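Local structure of RNA-dependent RNA polymerase (Dera Ghazi Khan orthonairovirus, 6DX2) at residues 25-28 with 29-33; 47-50 with 51-55; 87-90 with 91-95. The protein probably acts as the viral RNA-directed RNA polymerase, of which this chain is the N-terminal ovarian tumour (OTU) cysteine protease domain, a deubiquitinase. All blocks are in the same frame, centred on the assembly; numbering follows the deposited sequence.

Contact 1. Residues 25-28 with 29-33; sequences FNLN and DYFTS
The carbonyl oxygen of Leu27 takes two backbone N-H groups at once. Phe31 N approaches Leu27 O nearly head-on to the carbonyl, at 2.9 Å. Tyr30 N, 3.0 Å from Leu27 O, sits well above the carbonyl plane. One residue earlier, Asn26 O accepts from Asp29 N at 3.0 Å. These bonds wind the chain through a tight turn into strand 31-33, an outermost strand of the mixed sheet. An Asx turn opens it, Asn26 OD1 receiving the backbone N of Asn28, while the ND2 of Asn26 is held by Ser124 and Asn126. Asn28 reaches forward to the strand: its CG stands opposite the carbonyl carbon (chi1 -70°), from where ND2 gives a bond to Ser33 OG at 3.1 Å, with the hydroxyl oxygen in the amide plane, and a weak one to Phe31 O. Apolar contacts accompany these bonds. The rings of Phe25 and Tyr30 are almost perpendicular, their planes at 89°, and touch through Phe25 CD2 and Tyr30 CD2 at 3.5 Å; Leu27 CD2 rests 3.9 Å from Phe31 CD2. Phe25 and Phe31 also both meet Trp119. Two waters bridge the turn, one between Asn26 N and Asp29 OD2, the other between Asn28 O and Phe31 O. Local bonds thus fix the shape of the turn, while Asn26 ND2 ties it to the 124-126 loop.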
loop_
_atom_site.group_PDB
_atom_site.type_symbol
_atom_site.label_atom_id
_atom_site.label_comp_id
_atom_site.label_asym_id
_atom_site.label_seq_id
_atom_site.Cartn_x
_atom_site.Cartn_y
_atom_site.Cartn_z
ATOM N N PHE A 25 -15.782 0.501 -9.445
ATOM C CA PHE A 25 -16.915 0.653 -8.543
ATOM C C PHE A 25 -16.576 1.817 -7.623
ATOM O O PHE A 25 -15.427 2.288 -7.590
ATOM C CB PHE A 25 -17.168 -0.622 -7.722
ATOM C CG PHE A 25 -15.982 -1.015 -6.871
ATOM C CD1 PHE A 25 -14.877 -1.649 -7.436
ATOM C CD2 PHE A 25 -15.930 -0.720 -5.528
ATOM C CE1 PHE A 25 -13.808 -2.005 -6.659
ATOM C CE2 PHE A 25 -14.842 -1.051 -4.768
ATOM C CZ PHE A 25 -13.793 -1.684 -5.311
ATOM N N ASN A 26 -17.521 2.183 -6.781
ATOM C CA ASN A 26 -17.267 3.225 -5.800
ATOM C C ASN A 26 -16.781 2.624 -4.480
ATOM O O ASN A 26 -17.495 1.840 -3.839
ATOM C CB ASN A 26 -18.494 4.100 -5.570
ATOM C CG ASN A 26 -18.109 5.347 -4.845
ATOM O OD1 ASN A 26 -18.033 5.335 -3.628
ATOM N ND2 ASN A 26 -17.748 6.406 -5.594
ATOM N N LEU A 27 -15.576 3.037 -4.073
ATOM C CA LEU A 27 -14.967 2.558 -2.837
ATOM C C LEU A 27 -15.926 2.627 -1.664
ATOM O O LEU A 27 -15.956 1.726 -0.816
ATOM C CB LEU A 27 -13.726 3.384 -2.504
ATOM C CG LEU A 27 -12.556 3.112 -3.440
ATOM C CD1 LEU A 27 -11.423 4.026 -3.076
ATOM C CD2 LEU A 27 -12.216 1.640 -3.344
ATOM N N ASN A 28 -16.674 3.705 -1.563
ATOM C CA ASN A 28 -17.392 3.887 -0.322
ATOM C C ASN A 28 -18.686 3.100 -0.255
ATOM O O ASN A 28 -19.385 3.208 0.748
ATOM C CB ASN A 28 -17.599 5.362 -0.105
ATOM C CG ASN A 28 -16.274 6.055 0.230
ATOM O OD1 ASN A 28 -15.916 7.039 -0.403
ATOM N ND2 ASN A 28 -15.521 5.497 1.219
ATOM N N ASP A 29 -18.990 2.308 -1.277
ATOM C CA ASP A 29 -20.037 1.320 -1.135
ATOM C C ASP A 29 -19.570 0.090 -0.388
ATOM O O ASP A 29 -20.403 -0.697 0.078
ATOM C CB ASP A 29 -20.583 0.950 -2.513
ATOM C CG ASP A 29 -21.469 2.036 -3.079
ATOM O OD1 ASP A 29 -22.034 2.822 -2.264
ATOM O OD2 ASP A 29 -21.568 2.107 -4.326
ATOM N N TYR A 30 -18.272 -0.086 -0.239
ATOM C CA TYR A 30 -17.728 -1.304 0.345
ATOM C C TYR A 30 -16.804 -1.032 1.497
ATOM O O TYR A 30 -16.589 -1.929 2.314
ATOM C CB TYR A 30 -16.959 -2.121 -0.721
ATOM C CG TYR A 30 -17.893 -2.501 -1.832
ATOM C CD1 TYR A 30 -18.651 -3.670 -1.767
ATOM C CD2 TYR A 30 -18.070 -1.664 -2.915
ATOM C CE1 TYR A 30 -19.540 -3.992 -2.776
ATOM C CE2 TYR A 30 -18.950 -1.971 -3.920
ATOM C CZ TYR A 30 -19.690 -3.130 -3.848
ATOM O OH TYR A 30 -20.569 -3.408 -4.875
ATOM N N PHE A 31 -16.200 0.146 1.555
ATOM C CA PHE A 31 -15.216 0.487 2.563
ATOM C C PHE A 31 -15.668 1.704 3.344
ATOM O O PHE A 31 -16.263 2.640 2.802
ATOM C CB PHE A 31 -13.842 0.826 1.924
ATOM C CG PHE A 31 -13.189 -0.286 1.231
ATOM C CD1 PHE A 31 -12.479 -1.247 1.954
ATOM C CD2 PHE A 31 -13.226 -0.389 -0.166
ATOM C CE1 PHE A 31 -11.779 -2.236 1.321
ATOM C CE2 PHE A 31 -12.548 -1.414 -0.801
ATOM C CZ PHE A 31 -11.811 -2.340 -0.047
ATOM N N THR A 32 -15.289 1.719 4.609
ATOM C CA THR A 32 -15.245 2.928 5.372
ATOM C C THR A 32 -13.873 3.555 5.183
ATOM O O THR A 32 -12.861 2.878 5.287
ATOM C CB THR A 32 -15.442 2.625 6.851
ATOM O OG1 THR A 32 -16.689 1.922 7.025
ATOM C CG2 THR A 32 -15.499 3.896 7.590
ATOM N N SER A 33 -13.837 4.840 4.940
ATOM C CA SER A 33 -12.553 5.524 4.935
ATOM C C SER A 33 -12.229 6.017 6.328
ATOM O O SER A 33 -13.117 6.321 7.144
ATOM C CB SER A 33 -12.530 6.701 3.961
ATOM O OG SER A 33 -12.846 6.271 2.651
HETATM O O HOH W 1 -19.989 1.080 -6.655
HETATM O O HOH W 2 -18.881 3.863 3.640
#

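Contact 2. Residues 47-50 with 51-55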
loop_
_atom_site.group_PDB
_atom_site.type_symbol
_atom_site.label_atom_id
_atom_site.label_comp_id
_atom_site.label_asym_id
_atom_site.label_seq_id
_atom_site.Cartn_x
_atom_site.Cartn_y
_atom_site.Cartn_z
ATOM N N VAL A 47 -0.738 2.728 6.893
ATOM C CA VAL A 47 -0.380 1.345 7.205
ATOM C C VAL A 47 -0.359 1.137 8.713
ATOM O O VAL A 47 -0.908 0.150 9.221
ATOM C CB VAL A 47 0.974 1.006 6.573
ATOM C CG1 VAL A 47 1.513 -0.322 7.170
ATOM C CG2 VAL A 47 0.734 0.917 5.088
ATOM N N SER A 48 0.194 2.117 9.466
ATOM C CA SER A 48 0.200 1.975 10.910
ATOM C C SER A 48 -1.242 1.915 11.443
ATOM O O SER A 48 -1.558 1.121 12.333
ATOM C CB SER A 48 0.958 3.142 11.562
ATOM O OG SER A 48 1.043 3.006 12.979
ATOM N N PHE A 49 -2.126 2.765 10.912
ATOM C CA PHE A 49 -3.508 2.738 11.392
ATOM C C PHE A 49 -4.124 1.361 11.209
ATOM O O PHE A 49 -4.825 0.866 12.113
ATOM C CB PHE A 49 -4.376 3.767 10.661
ATOM C CG PHE A 49 -5.800 3.813 11.227
ATOM C CD1 PHE A 49 -6.041 4.405 12.445
ATOM C CD2 PHE A 49 -6.830 3.145 10.584
ATOM C CE1 PHE A 49 -7.346 4.438 13.007
ATOM C CE2 PHE A 49 -8.116 3.153 11.135
ATOM C CZ PHE A 49 -8.356 3.807 12.343
ATOM N N LEU A 50 -3.893 0.758 10.041
ATOM C CA LEU A 50 -4.512 -0.533 9.742
ATOM C C LEU A 50 -3.893 -1.667 10.537
ATOM O O LEU A 50 -4.601 -2.646 10.845
ATOM C CB LEU A 50 -4.438 -0.812 8.258
ATOM C CG LEU A 50 -5.348 0.126 7.450
ATOM C CD1 LEU A 50 -5.093 -0.071 5.995
ATOM C CD2 LEU A 50 -6.866 -0.122 7.740
ATOM N N LEU A 51 -2.606 -1.586 10.876
ATOM C CA LEU A 51 -1.996 -2.676 11.646
ATOM C C LEU A 51 -2.215 -2.531 13.147
ATOM O O LEU A 51 -2.414 -3.541 13.832
ATOM C CB LEU A 51 -0.507 -2.759 11.377
ATOM C CG LEU A 51 -0.146 -3.033 9.943
ATOM C CD1 LEU A 51 1.375 -2.913 9.787
ATOM C CD2 LEU A 51 -0.592 -4.497 9.519
ATOM N N PHE A 52 -2.231 -1.302 13.681
ATOM C CA PHE A 52 -2.213 -1.059 15.112
ATOM C C PHE A 52 -3.385 -0.242 15.643
ATOM O O PHE A 52 -3.460 -0.052 16.859
ATOM C CB PHE A 52 -0.914 -0.315 15.517
ATOM C CG PHE A 52 0.348 -1.078 15.157
ATOM C CD1 PHE A 52 0.805 -2.099 15.967
ATOM C CD2 PHE A 52 1.051 -0.795 14.003
ATOM C CE1 PHE A 52 1.954 -2.829 15.599
ATOM C CE2 PHE A 52 2.223 -1.517 13.649
ATOM C CZ PHE A 52 2.642 -2.517 14.436
ATOM N N GLU A 53 -4.263 0.287 14.780
ATOM C CA GLU A 53 -5.324 1.221 15.172
ATOM C C GLU A 53 -4.735 2.440 15.854
ATOM O O GLU A 53 -5.330 3.029 16.757
ATOM C CB GLU A 53 -6.387 0.545 16.059
ATOM C CG GLU A 53 -7.120 -0.607 15.365
ATOM C CD GLU A 53 -8.205 -0.167 14.344
ATOM O OE1 GLU A 53 -8.487 -0.965 13.422
ATOM O OE2 GLU A 53 -8.790 0.936 14.452
ATOM N N SER A 54 -3.547 2.827 15.408
ATOM C CA SER A 54 -2.837 3.954 15.963
ATOM C C SER A 54 -1.850 4.403 14.901
ATOM O O SER A 54 -1.440 3.609 14.057
ATOM C CB SER A 54 -2.111 3.562 17.248
ATOM O OG SER A 54 -1.095 4.493 17.555
ATOM N N LEU A 55 -1.467 5.689 14.961
ATOM C CA LEU A 55 -0.494 6.225 14.026
ATOM C C LEU A 55 0.928 6.125 14.549
ATOM O O LEU A 55 1.883 6.386 13.795
ATOM C CB LEU A 55 -0.810 7.700 13.723
ATOM C CG LEU A 55 -2.190 8.005 13.165
ATOM C CD1 LEU A 55 -2.276 9.419 12.685
ATOM C CD2 LEU A 55 -2.530 7.036 12.010
#
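At the C-terminal end of helix 42-52, the chain leaving the helix folds back over Ser48. Ser48 OG gives a hydrogen bond to Ser54 O, 2.8 Å away, coming in tilted from the carbonyl plane, and is itself approached by a weak bond from Glu57 N. With OG opposite the backbone N (chi1 -177°), the hydroxyl stands beside the carbonyl carbon of Ser48 and projects outward from the helix to the returning Ser54 carbonyl. Along the backbone, Leu51 N and Phe52 N make regular helical bonds to Val47 O and Ser48 O. Glu53 N still reaches Phe49 O at 2.8 Å, but from above the carbonyl plane and with a more bent N-H angle of 134°. Glu53 then takes positive phi, and the helix stops. This helix belongs to the OTU-like cysteine protease region and lies against the sheet on one side: Leu50 packs on Leu142, Leu144 and strand 150-156, while Val47 and Leu51 also reach helix 102-112. Val47 and Leu51 run side by side, CG1 of Val47 3.7 Å from CD1 of Leu51. A turn away, the Phe49 side chain meets Glu53 and Leu55 of the exit. Glu53 bends at chi2 and brings its OE2 to 3.6 Å from Phe49 CZ, the carboxylate plane turned 61° from the ring, while its OE1 is bonded to Gln155 on strand 150-156. From the other direction Leu55 CD2 comes to 4.0 Å from Phe49 CB. Phe52 has its ring edge toward Ser48 O, with CD2 of Phe52 3.6 Å from that oxygen.

Contact 3. Residues 87-90 with 91-95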
loop_
_atom_site.group_PDB
_atom_site.type_symbol
_atom_site.label_atom_id
_atom_site.label_comp_id
_atom_site.label_asym_id
_atom_site.label_seq_id
_atom_site.Cartn_x
_atom_site.Cartn_y
_atom_site.Cartn_z
ATOM N N SER A 87 21.323 0.904 -0.263
ATOM C CA SER A 87 21.782 1.950 0.647
ATOM C C SER A 87 21.184 3.306 0.284
ATOM O O SER A 87 20.703 4.041 1.163
ATOM C CB SER A 87 23.316 2.013 0.642
ATOM O OG SER A 87 23.708 2.954 1.611
ATOM N N ASP A 88 21.212 3.656 -1.009
ATOM C CA ASP A 88 20.547 4.872 -1.478
ATOM C C ASP A 88 19.047 4.850 -1.167
ATOM O O ASP A 88 18.490 5.860 -0.714
ATOM C CB ASP A 88 20.753 5.048 -2.982
ATOM C CG ASP A 88 22.212 5.270 -3.361
ATOM O OD1 ASP A 88 23.031 5.599 -2.467
ATOM O OD2 ASP A 88 22.535 5.092 -4.556
ATOM N N TYR A 89 18.377 3.711 -1.420
ATOM C CA TYR A 89 16.951 3.631 -1.162
ATOM C C TYR A 89 16.666 3.883 0.311
ATOM O O TYR A 89 15.780 4.691 0.667
ATOM C CB TYR A 89 16.387 2.272 -1.587
ATOM C CG TYR A 89 14.929 2.086 -1.118
ATOM C CD1 TYR A 89 13.896 2.864 -1.637
ATOM C CD2 TYR A 89 14.612 1.174 -0.132
ATOM C CE1 TYR A 89 12.630 2.750 -1.187
ATOM C CE2 TYR A 89 13.315 1.042 0.312
ATOM C CZ TYR A 89 12.324 1.828 -0.224
ATOM O OH TYR A 89 11.028 1.691 0.212
ATOM N N ARG A 90 17.399 3.192 1.193
ATOM C CA ARG A 90 17.048 3.294 2.606
ATOM C C ARG A 90 17.269 4.703 3.126
ATOM O O ARG A 90 16.464 5.201 3.916
ATOM C CB ARG A 90 17.832 2.286 3.438
ATOM C CG ARG A 90 17.364 0.868 3.169
ATOM C CD ARG A 90 18.284 -0.100 3.943
ATOM N NE ARG A 90 19.400 -0.584 3.132
ATOM C CZ ARG A 90 20.680 -0.444 3.469
ATOM N NH1 ARG A 90 20.998 0.179 4.598
ATOM N NH2 ARG A 90 21.628 -0.925 2.677
ATOM N N ALA A 91 18.318 5.377 2.658
ATOM C CA ALA A 91 18.607 6.726 3.144
ATOM C C ALA A 91 17.507 7.705 2.734
ATOM O O ALA A 91 17.138 8.605 3.501
ATOM C CB ALA A 91 19.965 7.196 2.622
ATOM N N ASP A 92 16.977 7.546 1.527
ATOM C CA ASP A 92 15.888 8.410 1.075
ATOM C C ASP A 92 14.581 8.078 1.794
ATOM O O ASP A 92 13.911 8.962 2.326
ATOM C CB ASP A 92 15.699 8.252 -0.431
ATOM C CG ASP A 92 15.015 9.448 -1.056
ATOM O OD1 ASP A 92 15.193 10.566 -0.518
ATOM O OD2 ASP A 92 14.296 9.276 -2.068
ATOM N N MET A 93 14.199 6.799 1.798
ATOM C CA MET A 93 12.907 6.403 2.356
ATOM C C MET A 93 12.819 6.739 3.840
ATOM O O MET A 93 11.728 7.070 4.329
ATOM C CB MET A 93 12.685 4.894 2.099
ATOM C CG MET A 93 11.422 4.292 2.588
ATOM S SD MET A 93 11.532 3.797 4.338
ATOM C CE MET A 93 12.681 2.414 4.215
ATOM N N LEU A 94 13.928 6.675 4.561
ATOM C CA LEU A 94 13.861 6.875 6.000
ATOM C C LEU A 94 13.683 8.338 6.383
ATOM O O LEU A 94 13.500 8.649 7.564
ATOM C CB LEU A 94 15.131 6.350 6.660
ATOM C CG LEU A 94 15.095 4.822 6.738
ATOM C CD1 LEU A 94 16.453 4.268 7.096
ATOM C CD2 LEU A 94 14.031 4.389 7.750
ATOM N N ARG A 95 13.778 9.243 5.427
ATOM C CA ARG A 95 13.682 10.643 5.756
ATOM C C ARG A 95 12.230 11.017 5.989
ATOM O O ARG A 95 11.340 10.486 5.346
ATOM C CB ARG A 95 14.251 11.487 4.625
ATOM C CG ARG A 95 15.725 11.330 4.413
ATOM C CD ARG A 95 16.202 12.479 3.572
ATOM N NE ARG A 95 15.551 13.743 3.940
ATOM C CZ ARG A 95 15.060 14.624 3.067
ATOM N NH1 ARG A 95 15.133 14.396 1.761
ATOM N NH2 ARG A 95 14.499 15.741 3.501
#
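Tyr89 and Met93, one helical turn apart, both send CG opposite the backbone N (chi1 171° and -180°), which sets CG of Met93 3.5 Å from OH of Tyr89. The methionine chain is then bent at chi2 and chi3, and these two bends return its CE to 4.2 Å from Tyr89 CE2. Nearer the backbone, the Met93 CB lies over one face of the Tyr89 ring, 4.1 Å from its centroid and displaced toward the rim, a CH-pi contact. The phenol oxygen has its hydrogen-bond partner elsewhere, in Glu104 of helix 102-112, and Tyr83 meets the Tyr89 ring edge-to-face. Within helix 86-93 the backbone ladder runs from Ser87 O to Ala91 N, from Asp88 O to Asp92 N, and on to Met93 N, whose bond to Tyr89 O is 2.9 Å long and almost straight at 174°. The helix is part of the OTU-like cysteine protease region. Its buried face, carried by Tyr89 and Met93, is set against Ile65 of helix 58-71 and also touches helix 102-112. Leu94 N closes on Arg90 O at 3.0 Å, and the Leu94 side chain curls over the same oxygen, its CG 3.2 Å from Arg90 O. Arg90 itself bends at chi3 and runs back toward the helix start: its guanidinium passes over Ser87 CA, which lies 3.5 Å from the guanidinium plane, and NH2 is bonded to Ser86 OG. Asp92 OD2 is hydrogen-bonded to the hydroxyl of Tyr83, the same residue whose ring meets Tyr89.

From the N terminus, contact 1 comes first, closing the turn between strand 18-21 and the edge strand 31-33. The chain then enters helix 42-52, and contact 2 closes the exit from that helix, ahead of helix 58-71. After helices 58-71 and 77-82, contact 3 spans helix 86-93 before the chain goes on to helix 102-112. The three are strictly in series, none nesting in or crossing another. Strand 150-156 is shared ground for contacts 1 and 2, whose nearest atoms are about 7 Å apart. Helices 58-71 and 102-112 hold contact 3, whose centre is about 33 Å from that of contact 1, on the opposite side of the chain's centre.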